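PDB 3EAF: ABC transporter, substrate binding protein from Aeropyrum pernix, which probably binds a small solute outside the cell and delivers it to an ABC transporter for uptake. Local coordinates for residues A79-D93 and I100-K114. Residues are numbered along the deposited sequence; the frame is centred on the assembly and turned at random.
Sequences AIIGWGTADTEKLSD and ITYISASYSAKLLVK
Y102 lies between I80 and helix 85-98: CG2 of I80 meets its ring off-centre, 3.6 Å from CE1, and CG2 of T88 comes in obliquely at CE2. With its CG anti to the backbone N (chi1 -151°), the ring passes by CA of G82, where a CB would clash with it. A water in the plane of the ring, at its edge, 2.6 Å from Y102 OH, also accepts from W83 N and donates to D87 OD2 and T88 OG1; Y57 holds the other carboxylate oxygen of D87. A leucine in place of Y102 would probably deprive this water of one partner and open a gap between I80 and T88. Strands 79-82 and 101-104 are parallel neighbours in a right-handed beta-alpha-beta unit of the N-terminal lobe of a periplasmic-binding-protein fold, with helix 85-98 as the crossover. Beyond the strands, T85 OG1 and S106 OG share a hydrogen bond of 2.6 Å, and T85 OG1 also bonds a bound glycerol, probably from the crystallisation liquor. E89 offers the anti lone pair of OE2 to S108 OG, 2.6 Å away. K114, bent at chi2 (-68°), runs its chain past S92 to place NZ 3.1 Å from D93 OD1 in a salt bridge.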
ATOM      1  N   ALA A  79     -18.149  -2.976  -6.893  1.00 10.27           N
ATOM      2  CA  ALA A  79     -16.840  -2.553  -6.412  1.00  9.81           C
ATOM      3  C   ALA A  79     -16.100  -3.740  -5.807  1.00  9.44           C
ATOM      4  O   ALA A  79     -16.723  -4.676  -5.309  1.00  9.15           O
ATOM      5  CB  ALA A  79     -16.979  -1.417  -5.382  1.00  9.58           C
ATOM      6  N   ILE A  80     -14.771  -3.696  -5.879  1.00  9.17           N
ATOM      7  CA  ILE A  80     -13.913  -4.696  -5.251  1.00  9.07           C
ATOM      8  C   ILE A  80     -12.806  -4.002  -4.477  1.00  9.06           C
ATOM      9  O   ILE A  80     -12.155  -3.075  -4.986  1.00  9.07           O
ATOM     10  CB  ILE A  80     -13.278  -5.667  -6.287  1.00  9.09           C
ATOM     11  CG1 ILE A  80     -14.361  -6.522  -6.952  1.00  8.92           C
ATOM     12  CG2 ILE A  80     -12.231  -6.575  -5.618  1.00  9.45           C
ATOM     13  CD1 ILE A  80     -13.905  -7.215  -8.247  1.00  9.34           C
ATOM     14  N   ILE A  81     -12.618  -4.450  -3.241  1.00  8.83           N
ATOM     15  CA  ILE A  81     -11.482  -4.063  -2.424  1.00  8.59           C
ATOM     16  C   ILE A  81     -10.452  -5.162  -2.624  1.00  8.84           C
ATOM     17  O   ILE A  81     -10.632  -6.289  -2.142  1.00  9.24           O
ATOM     18  CB  ILE A  81     -11.883  -3.921  -0.932  1.00  8.83           C
ATOM     19  CG1 ILE A  81     -13.040  -2.911  -0.773  1.00  8.54           C
ATOM     20  CG2 ILE A  81     -10.663  -3.571  -0.050  1.00  7.92           C
ATOM     21  CD1 ILE A  81     -12.711  -1.458  -1.156  1.00  8.96           C
ATOM     22  N   GLY A  82      -9.392  -4.841  -3.363  1.00  8.86           N
ATOM     23  CA  GLY A  82      -8.453  -5.852  -3.837  1.00  8.74           C
ATOM     24  C   GLY A  82      -7.080  -5.839  -3.194  1.00  8.70           C
ATOM     25  O   GLY A  82      -6.854  -5.160  -2.189  1.00  8.75           O
ATOM     26  N   TRP A  83      -6.156  -6.584  -3.801  1.00  8.61           N
ATOM     27  CA  TRP A  83      -4.863  -6.854  -3.186  1.00  8.25           C
ATOM     28  C   TRP A  83      -3.657  -6.715  -4.147  1.00  8.25           C
ATOM     29  O   TRP A  83      -3.145  -5.612  -4.334  1.00  8.38           O
ATOM     30  CB  TRP A  83      -4.886  -8.217  -2.460  1.00  7.83           C
ATOM     31  CG  TRP A  83      -3.609  -8.539  -1.733  1.00  7.88           C
ATOM     32  CD1 TRP A  83      -2.674  -9.479  -2.079  1.00  7.26           C
ATOM     33  CD2 TRP A  83      -3.112  -7.897  -0.547  1.00  7.31           C
ATOM     34  NE1 TRP A  83      -1.627  -9.463  -1.179  1.00  7.24           N
ATOM     35  CE2 TRP A  83      -1.876  -8.505  -0.228  1.00  7.02           C
ATOM     36  CE3 TRP A  83      -3.597  -6.868   0.275  1.00  7.04           C
ATOM     37  CZ2 TRP A  83      -1.112  -8.113   0.880  1.00  7.09           C
ATOM     38  CZ3 TRP A  83      -2.835  -6.481   1.381  1.00  7.70           C
ATOM     39  CH2 TRP A  83      -1.603  -7.100   1.666  1.00  7.63           C
ATOM     40  N   GLY A  84      -3.220  -7.816  -4.751  1.00  8.19           N
ATOM     41  CA  GLY A  84      -1.868  -7.901  -5.333  1.00  8.51           C
ATOM     42  C   GLY A  84      -1.634  -7.118  -6.610  1.00  8.56           C
ATOM     43  O   GLY A  84      -2.549  -6.949  -7.414  1.00  8.46           O
ATOM     44  N   THR A  85      -0.406  -6.635  -6.799  1.00  8.72           N
ATOM     45  CA  THR A  85      -0.054  -5.879  -8.014  1.00  8.65           C
ATOM     46  C   THR A  85      -0.292  -6.672  -9.301  1.00  9.11           C
ATOM     47  O   THR A  85      -0.933  -6.164 -10.231  1.00  8.88           O
ATOM     48  CB  THR A  85       1.406  -5.348  -7.972  1.00  8.71           C
ATOM     49  OG1 THR A  85       1.490  -4.280  -7.029  1.00  7.54           O
ATOM     50  CG2 THR A  85       1.856  -4.825  -9.347  1.00  8.22           C
ATOM     51  N   ALA A  86       0.219  -7.904  -9.351  1.00  9.35           N
ATOM     52  CA  ALA A  86       0.079  -8.751 -10.540  1.00 10.04           C
ATOM     53  C   ALA A  86      -1.384  -8.926 -10.944  1.00 10.28           C
ATOM     54  O   ALA A  86      -1.754  -8.617 -12.078  1.00 10.39           O
ATOM     55  CB  ALA A  86       0.757 -10.125 -10.339  1.00  9.99           C
ATOM     56  N   ASP A  87      -2.216  -9.404 -10.020  1.00 10.61           N
ATOM     57  CA  ASP A  87      -3.630  -9.617 -10.342  1.00 10.88           C
ATOM     58  C   ASP A  87      -4.425  -8.330 -10.607  1.00 10.83           C
ATOM     59  O   ASP A  87      -5.242  -8.294 -11.530  1.00 10.98           O
ATOM     60  CB  ASP A  87      -4.343 -10.543  -9.342  1.00 10.79           C
ATOM     61  CG  ASP A  87      -4.120 -10.153  -7.893  1.00 11.47           C
ATOM     62  OD1 ASP A  87      -3.031 -10.438  -7.341  1.00 11.48           O
ATOM     63  OD2 ASP A  87      -5.060  -9.609  -7.287  1.00 10.48           O
ATOM     64  N   THR A  88      -4.176  -7.282  -9.815  1.00 10.77           N
ATOM     65  CA  THR A  88      -4.858  -5.998 -10.010  1.00 10.24           C
ATOM     66  C   THR A  88      -4.551  -5.424 -11.393  1.00 10.76           C
ATOM     67  O   THR A  88      -5.456  -4.912 -12.065  1.00 10.60           O
ATOM     68  CB  THR A  88      -4.532  -4.959  -8.896  1.00 10.12           C
ATOM     69  OG1 THR A  88      -4.659  -5.561  -7.603  1.00  9.44           O
ATOM     70  CG2 THR A  88      -5.474  -3.763  -8.978  1.00  9.81           C
ATOM     71  N   GLU A  89      -3.280  -5.512 -11.805  1.00 11.15           N
ATOM     72  CA  GLU A  89      -2.838  -5.090 -13.146  1.00 11.85           C
ATOM     73  C   GLU A  89      -3.473  -5.916 -14.261  1.00 12.10           C
ATOM     74  O   GLU A  89      -3.973  -5.363 -15.252  1.00 11.86           O
ATOM     75  CB  GLU A  89      -1.306  -5.134 -13.267  1.00 11.67           C
ATOM     76  CG  GLU A  89      -0.592  -3.890 -12.724  1.00 12.13           C
ATOM     77  CD  GLU A  89       0.923  -3.928 -12.892  1.00 12.46           C
ATOM     78  OE1 GLU A  89       1.422  -4.825 -13.605  1.00 13.89           O
ATOM     79  OE2 GLU A  89       1.611  -3.058 -12.304  1.00 11.82           O
ATOM     80  N   LYS A  90      -3.441  -7.236 -14.091  1.00 12.69           N
ATOM     81  CA  LYS A  90      -4.025  -8.171 -15.048  1.00 13.55           C
ATOM     82  C   LYS A  90      -5.512  -7.890 -15.270  1.00 13.78           C
ATOM     83  O   LYS A  90      -5.995  -7.939 -16.406  1.00 13.72           O
ATOM     84  CB  LYS A  90      -3.809  -9.616 -14.576  1.00 14.24           C
ATOM     85  CG  LYS A  90      -4.469 -10.713 -15.434  1.00 16.08           C
ATOM     86  CD  LYS A  90      -3.685 -11.000 -16.715  1.00 18.67           C
ATOM     87  CE  LYS A  90      -4.181 -12.287 -17.407  1.00 18.88           C
ATOM     88  NZ  LYS A  90      -3.555 -13.540 -16.847  1.00 20.90           N
ATOM     89  N   LEU A  91      -6.222  -7.571 -14.188  1.00 13.75           N
ATOM     90  CA  LEU A  91      -7.668  -7.345 -14.254  1.00 13.88           C
ATOM     91  C   LEU A  91      -8.078  -5.925 -14.636  1.00 14.14           C
ATOM     92  O   LEU A  91      -9.247  -5.685 -14.933  1.00 14.35           O
ATOM     93  CB  LEU A  91      -8.323  -7.718 -12.927  1.00 13.52           C
ATOM     94  CG  LEU A  91      -8.341  -9.205 -12.565  1.00 14.05           C
ATOM     95  CD1 LEU A  91      -8.637  -9.374 -11.084  1.00 14.50           C
ATOM     96  CD2 LEU A  91      -9.351  -9.973 -13.422  1.00 14.98           C
ATOM     97  N   SER A  92      -7.131  -4.989 -14.635  1.00 13.91           N
ATOM     98  CA  SER A  92      -7.472  -3.573 -14.787  1.00 14.19           C
ATOM     99  C   SER A  92      -8.309  -3.241 -16.039  1.00 14.69           C
ATOM    100  O   SER A  92      -9.234  -2.427 -15.965  1.00 14.67           O
ATOM    101  CB  SER A  92      -6.219  -2.692 -14.701  1.00 13.88           C
ATOM    102  OG  SER A  92      -5.239  -3.102 -15.639  1.00 13.12           O
ATOM    103  N   ASP A  93      -7.990  -3.867 -17.175  1.00 15.06           N
ATOM    104  CA  ASP A  93      -8.723  -3.614 -18.422  1.00 15.49           C
ATOM    105  C   ASP A  93     -10.118  -4.237 -18.361  1.00 15.74           C
ATOM    106  O   ASP A  93     -11.086  -3.657 -18.863  1.00 15.42           O
ATOM    107  CB  ASP A  93      -7.962  -4.150 -19.648  1.00 15.64           C
ATOM    108  CG  ASP A  93      -6.842  -3.215 -20.127  1.00 16.62           C
ATOM    109  OD1 ASP A  93      -6.838  -2.009 -19.788  1.00 17.31           O
ATOM    110  OD2 ASP A  93      -5.958  -3.693 -20.871  1.00 17.24           O
ATOM    111  N   ILE A 100     -16.483  -1.953 -12.788  1.00 14.41           N
ATOM    112  CA  ILE A 100     -16.376  -2.273 -11.362  1.00 13.71           C
ATOM    113  C   ILE A 100     -15.267  -1.421 -10.740  1.00 13.49           C
ATOM    114  O   ILE A 100     -14.102  -1.507 -11.160  1.00 13.41           O
ATOM    115  CB  ILE A 100     -16.089  -3.790 -11.144  1.00 13.91           C
ATOM    116  CG1 ILE A 100     -17.252  -4.640 -11.682  1.00 14.04           C
ATOM    117  CG2 ILE A 100     -15.807  -4.100  -9.660  1.00 13.79           C
ATOM    118  CD1 ILE A 100     -17.037  -6.162 -11.600  1.00 13.69           C
ATOM    119  N   THR A 101     -15.630  -0.578  -9.770  1.00 12.92           N
ATOM    120  CA  THR A 101     -14.650   0.259  -9.057  1.00 12.14           C
ATOM    121  C   THR A 101     -13.706  -0.637  -8.245  1.00 11.74           C
ATOM    122  O   THR A 101     -14.153  -1.467  -7.448  1.00 11.78           O
ATOM    123  CB  THR A 101     -15.335   1.314  -8.146  1.00 12.54           C
ATOM    124  OG1 THR A 101     -15.902   2.350  -8.954  1.00 11.81           O
ATOM    125  CG2 THR A 101     -14.331   1.951  -7.181  1.00 12.25           C
ATOM    126  N   TYR A 102     -12.404  -0.465  -8.457  1.00 10.67           N
ATOM    127  CA  TYR A 102     -11.414  -1.377  -7.890  1.00  9.76           C
ATOM    128  C   TYR A 102     -10.421  -0.599  -7.040  1.00  9.36           C
ATOM    129  O   TYR A 102      -9.632   0.196  -7.564  1.00  8.98           O
ATOM    130  CB  TYR A 102     -10.688  -2.123  -9.019  1.00  9.81           C
ATOM    131  CG  TYR A 102     -10.184  -3.502  -8.645  1.00  9.36           C
ATOM    132  CD1 TYR A 102     -10.879  -4.639  -9.038  1.00  9.58           C
ATOM    133  CD2 TYR A 102      -9.014  -3.666  -7.908  1.00  9.10           C
ATOM    134  CE1 TYR A 102     -10.433  -5.909  -8.702  1.00  9.72           C
ATOM    135  CE2 TYR A 102      -8.555  -4.945  -7.562  1.00  9.94           C
ATOM    136  CZ  TYR A 102      -9.274  -6.055  -7.969  1.00 10.18           C
ATOM    137  OH  TYR A 102      -8.843  -7.317  -7.642  1.00 10.91           O
ATOM    138  N   ILE A 103     -10.479  -0.821  -5.728  1.00  9.02           N
ATOM    139  CA  ILE A 103      -9.601  -0.151  -4.779  1.00  8.93           C
ATOM    140  C   ILE A 103      -8.645  -1.175  -4.180  1.00  9.16           C
ATOM    141  O   ILE A 103      -9.065  -2.103  -3.472  1.00  9.50           O
ATOM    142  CB  ILE A 103     -10.389   0.576  -3.659  1.00  9.14           C
ATOM    143  CG1 ILE A 103     -11.393   1.566  -4.269  1.00  9.15           C
ATOM    144  CG2 ILE A 103      -9.412   1.289  -2.704  1.00  9.00           C
ATOM    145  CD1 ILE A 103     -12.447   2.112  -3.299  1.00  8.93           C
ATOM    146  N   SER A 104      -7.355  -0.992  -4.454  1.00  8.97           N
ATOM    147  CA  SER A 104      -6.375  -2.037  -4.198  1.00  8.39           C
ATOM    148  C   SER A 104      -5.346  -1.680  -3.147  1.00  8.12           C
ATOM    149  O   SER A 104      -4.993  -0.514  -2.961  1.00  8.14           O
ATOM    150  CB  SER A 104      -5.668  -2.423  -5.501  1.00  8.61           C
ATOM    151  OG  SER A 104      -5.070  -1.292  -6.118  1.00  8.29           O
ATOM    152  N   ALA A 105      -4.877  -2.712  -2.458  1.00  7.75           N
ATOM    153  CA  ALA A 105      -3.671  -2.636  -1.661  1.00  8.11           C
ATOM    154  C   ALA A 105      -2.441  -2.395  -2.538  1.00  8.04           C
ATOM    155  O   ALA A 105      -1.482  -1.768  -2.097  1.00  8.72           O
ATOM    156  CB  ALA A 105      -3.502  -3.889  -0.863  1.00  7.95           C
ATOM    157  N   SER A 106      -2.463  -2.895  -3.771  1.00  7.99           N
ATOM    158  CA  SER A 106      -1.414  -2.558  -4.734  1.00  8.02           C
ATOM    159  C   SER A 106      -1.458  -1.069  -5.035  1.00  7.68           C
ATOM    160  O   SER A 106      -2.516  -0.533  -5.369  1.00  7.82           O
ATOM    161  CB  SER A 106      -1.587  -3.319  -6.044  1.00  7.96           C
ATOM    162  OG  SER A 106      -0.686  -2.803  -7.016  1.00  8.85           O
ATOM    163  N   TYR A 107      -0.311  -0.406  -4.899  1.00  7.26           N
ATOM    164  CA  TYR A 107      -0.198   0.999  -5.278  1.00  7.09           C
ATOM    165  C   TYR A 107       0.639   1.173  -6.558  1.00  7.53           C
ATOM    166  O   TYR A 107       1.356   2.160  -6.707  1.00  7.67           O
ATOM    167  CB  TYR A 107       0.355   1.840  -4.120  1.00  6.77           C
ATOM    168  CG  TYR A 107      -0.292   1.572  -2.769  1.00  6.14           C
ATOM    169  CD1 TYR A 107      -1.683   1.612  -2.608  1.00  6.15           C
ATOM    170  CD2 TYR A 107       0.491   1.294  -1.653  1.00  6.42           C
ATOM    171  CE1 TYR A 107      -2.274   1.368  -1.359  1.00  7.21           C
ATOM    172  CE2 TYR A 107      -0.076   1.055  -0.411  1.00  5.74           C
ATOM    173  CZ  TYR A 107      -1.451   1.092  -0.268  1.00  6.66           C
ATOM    174  OH  TYR A 107      -1.993   0.843   0.967  1.00  7.24           O
ATOM    175  N   SER A 108       0.531   0.221  -7.485  1.00  7.56           N
ATOM    176  CA  SER A 108       1.267   0.282  -8.759  1.00  7.96           C
ATOM    177  C   SER A 108       0.947   1.510  -9.608  1.00  8.62           C
ATOM    178  O   SER A 108      -0.226   1.822  -9.846  1.00  8.10           O
ATOM    179  CB  SER A 108       1.000  -0.970  -9.609  1.00  8.25           C
ATOM    180  OG  SER A 108       1.535  -0.809 -10.919  1.00  8.08           O
ATOM    181  N   ALA A 109       1.998   2.164 -10.109  1.00  8.92           N
ATOM    182  CA  ALA A 109       1.850   3.323 -10.986  1.00  9.66           C
ATOM    183  C   ALA A 109       1.149   2.982 -12.299  1.00 10.23           C
ATOM    184  O   ALA A 109       0.502   3.843 -12.906  1.00 10.47           O
ATOM    185  CB  ALA A 109       3.210   3.974 -11.252  1.00  9.63           C
ATOM    186  N   LYS A 110       1.268   1.725 -12.725  1.00 10.75           N
ATOM    187  CA  LYS A 110       0.610   1.241 -13.939  1.00 11.58           C
ATOM    188  C   LYS A 110      -0.930   1.321 -13.884  1.00 11.80           C
ATOM    189  O   LYS A 110      -1.587   1.361 -14.926  1.00 11.79           O
ATOM    190  CB  LYS A 110       1.090  -0.180 -14.282  1.00 11.64           C
ATOM    191  CG  LYS A 110       2.595  -0.245 -14.562  1.00 11.81           C
ATOM    192  CD  LYS A 110       3.046  -1.596 -15.088  1.00 12.72           C
ATOM    193  CE  LYS A 110       4.503  -1.530 -15.562  1.00 14.60           C
ATOM    194  NZ  LYS A 110       5.019  -2.882 -15.951  1.00 16.11           N
ATOM    195  N   LEU A 111      -1.504   1.418 -12.684  1.00 20.00           N
ATOM    196  CA  LEU A 111      -2.947   1.503 -12.492  1.00 20.00           C
ATOM    197  C   LEU A 111      -3.454   2.920 -12.737  1.00 20.00           C
ATOM    198  O   LEU A 111      -4.690   3.045 -12.954  1.00 12.16           O
ATOM    199  CB  LEU A 111      -3.328   1.045 -11.082  1.00 20.00           C
ATOM    200  CG  LEU A 111      -3.061  -0.426 -10.752  1.00 20.00           C
ATOM    201  CD1 LEU A 111      -3.345  -0.706  -9.285  1.00 20.00           C
ATOM    202  CD2 LEU A 111      -3.888  -1.336 -11.647  1.00 20.00           C
ATOM    203  N   LEU A 112      -2.622   3.894 -12.626  1.00 12.62           N
ATOM    204  CA  LEU A 112      -3.028   5.303 -12.649  1.00 12.49           C
ATOM    205  C   LEU A 112      -3.828   5.717 -13.883  1.00 12.83           C
ATOM    206  O   LEU A 112      -4.679   6.599 -13.794  1.00 13.43           O
ATOM    207  CB  LEU A 112      -1.806   6.221 -12.468  1.00 12.49           C
ATOM    208  CG  LEU A 112      -1.035   6.099 -11.146  1.00 11.99           C
ATOM    209  CD1 LEU A 112       0.293   6.822 -11.208  1.00 11.51           C
ATOM    210  CD2 LEU A 112      -1.859   6.593  -9.965  1.00 12.43           C
ATOM    211  N   VAL A 113      -3.559   5.070 -15.019  1.00 12.51           N
ATOM    212  CA  VAL A 113      -4.227   5.386 -16.284  1.00 12.44           C
ATOM    213  C   VAL A 113      -5.430   4.471 -16.573  1.00 12.48           C
ATOM    214  O   VAL A 113      -6.085   4.597 -17.617  1.00 12.26           O
ATOM    215  CB  VAL A 113      -3.238   5.355 -17.488  1.00 12.54           C
ATOM    216  CG1 VAL A 113      -2.233   6.483 -17.378  1.00 11.99           C
ATOM    217  CG2 VAL A 113      -2.536   3.993 -17.593  1.00 12.70           C
ATOM    218  N   LYS A 114      -5.718   3.564 -15.640  1.00 12.12           N
ATOM    219  CA  LYS A 114      -6.833   2.627 -15.792  1.00 12.30           C
ATOM    220  C   LYS A 114      -8.063   3.232 -15.122  1.00 12.11           C
ATOM    221  O   LYS A 114      -8.023   3.543 -13.935  1.00 12.22           O
ATOM    222  CB  LYS A 114      -6.487   1.260 -15.188  1.00 12.29           C
ATOM    223  CG  LYS A 114      -5.197   0.624 -15.720  1.00 12.77           C
ATOM    224  CD  LYS A 114      -5.331   0.225 -17.181  1.00 13.38           C
ATOM    225  CE  LYS A 114      -4.091  -0.505 -17.672  1.00 14.00           C
ATOM    226  NZ  LYS A 114      -4.083  -0.645 -19.155  1.00 14.12           N
TER
HETATM  227  O   HOH W   1      -6.471  -7.555  -6.569  1.00  8.61           O
HETATM  228  O   HOH W   2       4.108  -5.134 -14.169  1.00 17.66           O